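Long-range contact in peptidase M16 domain protein (PDB 4XEA), which is a putative M16-family metallopeptidase that probably cleaves peptides at a metal site occupied by nickel in the crystal: residues S292-A305 with L317-R331. Residues are numbered along the deposited sequence; the frame is centred on the assembly and turned at random.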
# COMPACT_ATOMS: atom_id res chain seq x y z
N SER A 292 0.23 18.17 -18.11
CA SER A 292 -0.26 19.53 -18.35
C SER A 292 -1.22 19.96 -17.22
O SER A 292 -1.15 21.11 -16.75
CB SER A 292 -0.94 19.62 -19.72
OG SER A 292 -1.73 20.80 -19.83
N LEU A 293 -2.08 19.06 -16.77
CA LEU A 293 -2.99 19.36 -15.66
C LEU A 293 -2.23 19.60 -14.37
O LEU A 293 -2.58 20.48 -13.60
CB LEU A 293 -3.97 18.23 -15.42
CG LEU A 293 -5.06 17.98 -16.47
CD1 LEU A 293 -5.84 16.75 -16.10
CD2 LEU A 293 -5.99 19.20 -16.62
N LEU A 294 -1.19 18.80 -14.13
CA LEU A 294 -0.38 18.92 -12.92
C LEU A 294 0.41 20.25 -12.93
O LEU A 294 0.42 20.99 -11.94
CB LEU A 294 0.58 17.73 -12.83
CG LEU A 294 1.38 17.50 -11.55
CD1 LEU A 294 0.46 17.21 -10.37
CD2 LEU A 294 2.36 16.34 -11.77
N ASP A 295 1.05 20.53 -14.07
CA ASP A 295 1.82 21.77 -14.26
C ASP A 295 0.96 23.00 -14.03
O ASP A 295 1.44 24.03 -13.55
CB ASP A 295 2.41 21.81 -15.68
CG ASP A 295 3.67 20.96 -15.83
OD1 ASP A 295 3.93 20.09 -14.97
OD2 ASP A 295 4.40 21.17 -16.81
N GLU A 296 -0.31 22.89 -14.37
CA GLU A 296 -1.28 23.97 -14.21
C GLU A 296 -1.96 23.96 -12.82
O GLU A 296 -2.83 24.78 -12.56
CB GLU A 296 -2.32 23.83 -15.32
CG GLU A 296 -3.19 25.02 -15.58
CD GLU A 296 -3.83 24.93 -16.94
OE1 GLU A 296 -3.06 24.96 -17.93
OE2 GLU A 296 -5.08 24.81 -17.05
N GLY A 297 -1.58 23.03 -11.95
CA GLY A 297 -2.17 22.93 -10.61
C GLY A 297 -3.64 22.56 -10.56
O GLY A 297 -4.31 22.80 -9.56
N LEU A 298 -4.16 21.95 -11.63
CA LEU A 298 -5.56 21.52 -11.70
C LEU A 298 -5.82 20.16 -11.02
O LEU A 298 -6.97 19.86 -10.68
CB LEU A 298 -6.05 21.50 -13.16
CG LEU A 298 -6.21 22.83 -13.91
CD1 LEU A 298 -6.59 22.62 -15.38
CD2 LEU A 298 -7.25 23.70 -13.22
N VAL A 299 -4.76 19.36 -10.84
CA VAL A 299 -4.80 18.09 -10.12
C VAL A 299 -3.57 17.93 -9.20
O VAL A 299 -2.65 18.73 -9.26
CB VAL A 299 -4.79 16.88 -11.10
CG1 VAL A 299 -6.05 16.88 -11.99
CG2 VAL A 299 -3.53 16.88 -11.94
N ASP A 300 -3.57 16.89 -8.37
CA ASP A 300 -2.36 16.46 -7.65
C ASP A 300 -2.05 15.01 -8.03
O ASP A 300 -2.72 14.44 -8.88
CB ASP A 300 -2.45 16.69 -6.12
CG ASP A 300 -3.61 15.94 -5.46
OD1 ASP A 300 -3.94 14.82 -5.87
OD2 ASP A 300 -4.20 16.49 -4.51
N LYS A 301 -1.03 14.41 -7.41
CA LYS A 301 -0.62 13.03 -7.74
C LYS A 301 -1.59 11.92 -7.34
O LYS A 301 -1.37 10.76 -7.72
CB LYS A 301 0.76 12.70 -7.15
CG LYS A 301 1.92 13.17 -8.01
CD LYS A 301 2.52 14.50 -7.54
CE LYS A 301 3.86 14.78 -8.23
NZ LYS A 301 4.46 16.10 -7.86
N GLY A 302 -2.63 12.25 -6.58
CA GLY A 302 -3.71 11.30 -6.27
C GLY A 302 -4.80 11.21 -7.35
O GLY A 302 -5.73 10.43 -7.25
N PHE A 303 -4.68 12.03 -8.39
CA PHE A 303 -5.54 11.93 -9.56
C PHE A 303 -5.46 10.51 -10.11
O PHE A 303 -4.38 9.97 -10.22
CB PHE A 303 -5.05 12.90 -10.63
CG PHE A 303 -5.93 12.94 -11.85
CD1 PHE A 303 -7.16 13.59 -11.81
CD2 PHE A 303 -5.51 12.36 -13.05
CE1 PHE A 303 -7.97 13.66 -12.94
CE2 PHE A 303 -6.33 12.43 -14.21
CZ PHE A 303 -7.56 13.07 -14.15
N SER A 304 -6.59 9.91 -10.47
CA SER A 304 -6.56 8.54 -10.99
C SER A 304 -7.75 8.24 -11.90
O SER A 304 -8.75 8.94 -11.86
CB SER A 304 -6.55 7.52 -9.85
OG SER A 304 -7.80 7.55 -9.20
N ALA A 305 -7.59 7.22 -12.73
CA ALA A 305 -8.63 6.75 -13.64
C ALA A 305 -8.70 5.24 -13.40
O ALA A 305 -7.67 4.55 -13.44
CB ALA A 305 -8.28 7.04 -15.05
N LEU A 317 -14.37 5.63 -13.77
CA LEU A 317 -14.24 6.79 -12.91
C LEU A 317 -12.89 7.47 -13.06
O LEU A 317 -11.83 6.80 -13.03
CB LEU A 317 -14.29 6.37 -11.46
CG LEU A 317 -15.57 5.78 -10.92
CD1 LEU A 317 -15.34 5.59 -9.38
CD2 LEU A 317 -16.76 6.71 -11.23
N VAL A 318 -12.90 8.80 -13.16
CA VAL A 318 -11.68 9.58 -13.24
C VAL A 318 -11.83 10.79 -12.34
O VAL A 318 -12.89 11.43 -12.34
CB VAL A 318 -11.43 10.08 -14.68
CG1 VAL A 318 -10.13 10.93 -14.77
CG2 VAL A 318 -11.38 8.91 -15.67
N GLY A 319 -10.78 11.14 -11.63
CA GLY A 319 -10.79 12.39 -10.87
C GLY A 319 -9.93 12.34 -9.64
O GLY A 319 -9.00 11.55 -9.55
N GLY A 320 -10.23 13.21 -8.70
CA GLY A 320 -9.44 13.32 -7.47
C GLY A 320 -9.62 14.74 -6.97
O GLY A 320 -10.64 15.39 -7.29
N ASN A 321 -8.64 15.21 -6.20
CA ASN A 321 -8.63 16.58 -5.71
C ASN A 321 -8.54 17.56 -6.90
O ASN A 321 -7.77 17.34 -7.84
CB ASN A 321 -7.42 16.84 -4.79
CG ASN A 321 -7.49 16.06 -3.48
OD1 ASN A 321 -8.56 15.68 -3.01
ND2 ASN A 321 -6.32 15.84 -2.88
N ALA A 322 -9.30 18.65 -6.81
CA ALA A 322 -9.46 19.57 -7.91
C ALA A 322 -9.69 21.00 -7.39
O ALA A 322 -10.84 21.37 -7.10
CB ALA A 322 -10.63 19.13 -8.78
N PRO A 323 -8.62 21.82 -7.31
CA PRO A 323 -8.81 23.18 -6.79
C PRO A 323 -9.77 24.03 -7.64
O PRO A 323 -10.38 24.96 -7.12
CB PRO A 323 -7.39 23.79 -6.82
CG PRO A 323 -6.48 22.65 -6.92
CD PRO A 323 -7.22 21.57 -7.66
N HIS A 324 -9.84 23.72 -8.93
CA HIS A 324 -10.77 24.37 -9.84
C HIS A 324 -11.56 23.29 -10.57
O HIS A 324 -11.22 22.88 -11.68
CB HIS A 324 -10.01 25.29 -10.80
CG HIS A 324 -9.18 26.33 -10.09
ND1 HIS A 324 -9.72 27.50 -9.59
CD2 HIS A 324 -7.87 26.35 -9.77
CE1 HIS A 324 -8.77 28.20 -9.01
NE2 HIS A 324 -7.63 27.53 -9.10
N PRO A 325 -12.62 22.78 -9.91
CA PRO A 325 -13.29 21.59 -10.42
C PRO A 325 -13.97 21.82 -11.76
O PRO A 325 -14.01 20.90 -12.58
CB PRO A 325 -14.30 21.24 -9.32
CG PRO A 325 -14.35 22.38 -8.41
CD PRO A 325 -13.18 23.25 -8.64
N ASP A 326 -14.51 23.02 -11.97
CA ASP A 326 -15.16 23.38 -13.24
C ASP A 326 -14.16 23.33 -14.39
O ASP A 326 -14.45 22.76 -15.44
CB ASP A 326 -15.85 24.76 -13.17
CG ASP A 326 -15.02 25.83 -12.44
OD1 ASP A 326 -13.90 25.57 -11.90
OD2 ASP A 326 -15.51 26.98 -12.37
N VAL A 327 -12.99 23.93 -14.16
CA VAL A 327 -11.95 24.00 -15.17
C VAL A 327 -11.48 22.59 -15.53
O VAL A 327 -11.32 22.27 -16.71
CB VAL A 327 -10.75 24.86 -14.70
CG1 VAL A 327 -9.71 24.95 -15.81
CG2 VAL A 327 -11.19 26.29 -14.28
N LEU A 328 -11.27 21.76 -14.51
CA LEU A 328 -10.80 20.38 -14.71
C LEU A 328 -11.82 19.59 -15.48
O LEU A 328 -11.45 18.87 -16.40
CB LEU A 328 -10.50 19.67 -13.37
CG LEU A 328 -10.10 18.17 -13.45
CD1 LEU A 328 -8.90 17.95 -14.36
CD2 LEU A 328 -9.84 17.59 -12.06
N ALA A 329 -13.09 19.71 -15.11
CA ALA A 329 -14.15 19.04 -15.86
C ALA A 329 -14.16 19.46 -17.32
O ALA A 329 -14.38 18.62 -18.19
CB ALA A 329 -15.50 19.29 -15.22
N GLU A 330 -13.96 20.75 -17.59
CA GLU A 330 -13.94 21.22 -18.98
C GLU A 330 -12.76 20.63 -19.75
O GLU A 330 -12.91 20.25 -20.91
CB GLU A 330 -13.89 22.75 -19.07
CG GLU A 330 -13.68 23.27 -20.51
CD GLU A 330 -12.18 23.50 -20.89
OE1 GLU A 330 -11.44 24.14 -20.10
OE2 GLU A 330 -11.74 23.08 -22.00
N ARG A 331 -11.59 20.58 -19.11
CA ARG A 331 -10.37 20.09 -19.76
C ARG A 331 -10.49 18.61 -20.12
O ARG A 331 -10.04 18.17 -21.18
CB ARG A 331 -9.14 20.31 -18.87
CG ARG A 331 -8.68 21.78 -18.79
CD ARG A 331 -7.92 22.21 -20.05
NE ARG A 331 -6.70 21.42 -20.27
CZ ARG A 331 -5.52 21.65 -19.68
NH1 ARG A 331 -5.35 22.66 -18.82
NH2 ARG A 331 -4.49 20.86 -19.97
O HOH W 1 -8.88 21.73 -10.62
O HOH W 2 -6.26 15.34 -8.43
O HOH W 3 -6.18 13.69 -5.89
O HOH W 4 -8.17 9.80 -7.32
O HOH W 5 -10.83 6.78 -9.94
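The open end of the β hairpin formed by strands 304-309 and 314-321 begins this contact, where S304 and G319 make an antiparallel hydrogen-bonded pair: S304 N donates to G319 O (3.1 Å) and G319 N to S304 O (3.0 Å). At the next pair, A305 CB meets V318 CG2 on the face covered by F283 of helix 265-283. F303 CG lies anti to the backbone N (chi1 -176°), which sends the ring obliquely across the neighbouring strand, past G319, to bring CZ to 3.4 Å from V318 CG1. Where the strands part, D300 forms an Asx turn through OD1 to G302 N, while its OD2 uses the syn lone pair to take N321 ND2 (2.8 Å), carboxylate and amide planes standing nearly perpendicular at 84°. With an alanine in place of D300, the N321 amide would probably lose this acceptor and G302 N its side-chain partner. Strand 304-309 is outermost, within this chain, in a five-stranded mixed sheet. L328 of helix 325-342 receives L293 of helix 288-295 on CD1 and V299 of the following loop on both methyls. L298 CD2 crosses V327 CG1 at about a right angle (3.8 Å), with CD1 against R331 NH1. A Schellman motif at G297 ends helix 288-295. Over this last turn the R331 chain, bent at chi2 and chi3, lays its guanidinium under L293 CD2, 3.9 Å above the plane; NH1 forms a salt bridge with E296 OE2 (2.8 Å), and NH2 donates nearly in plane to S292 OG (2.8 Å).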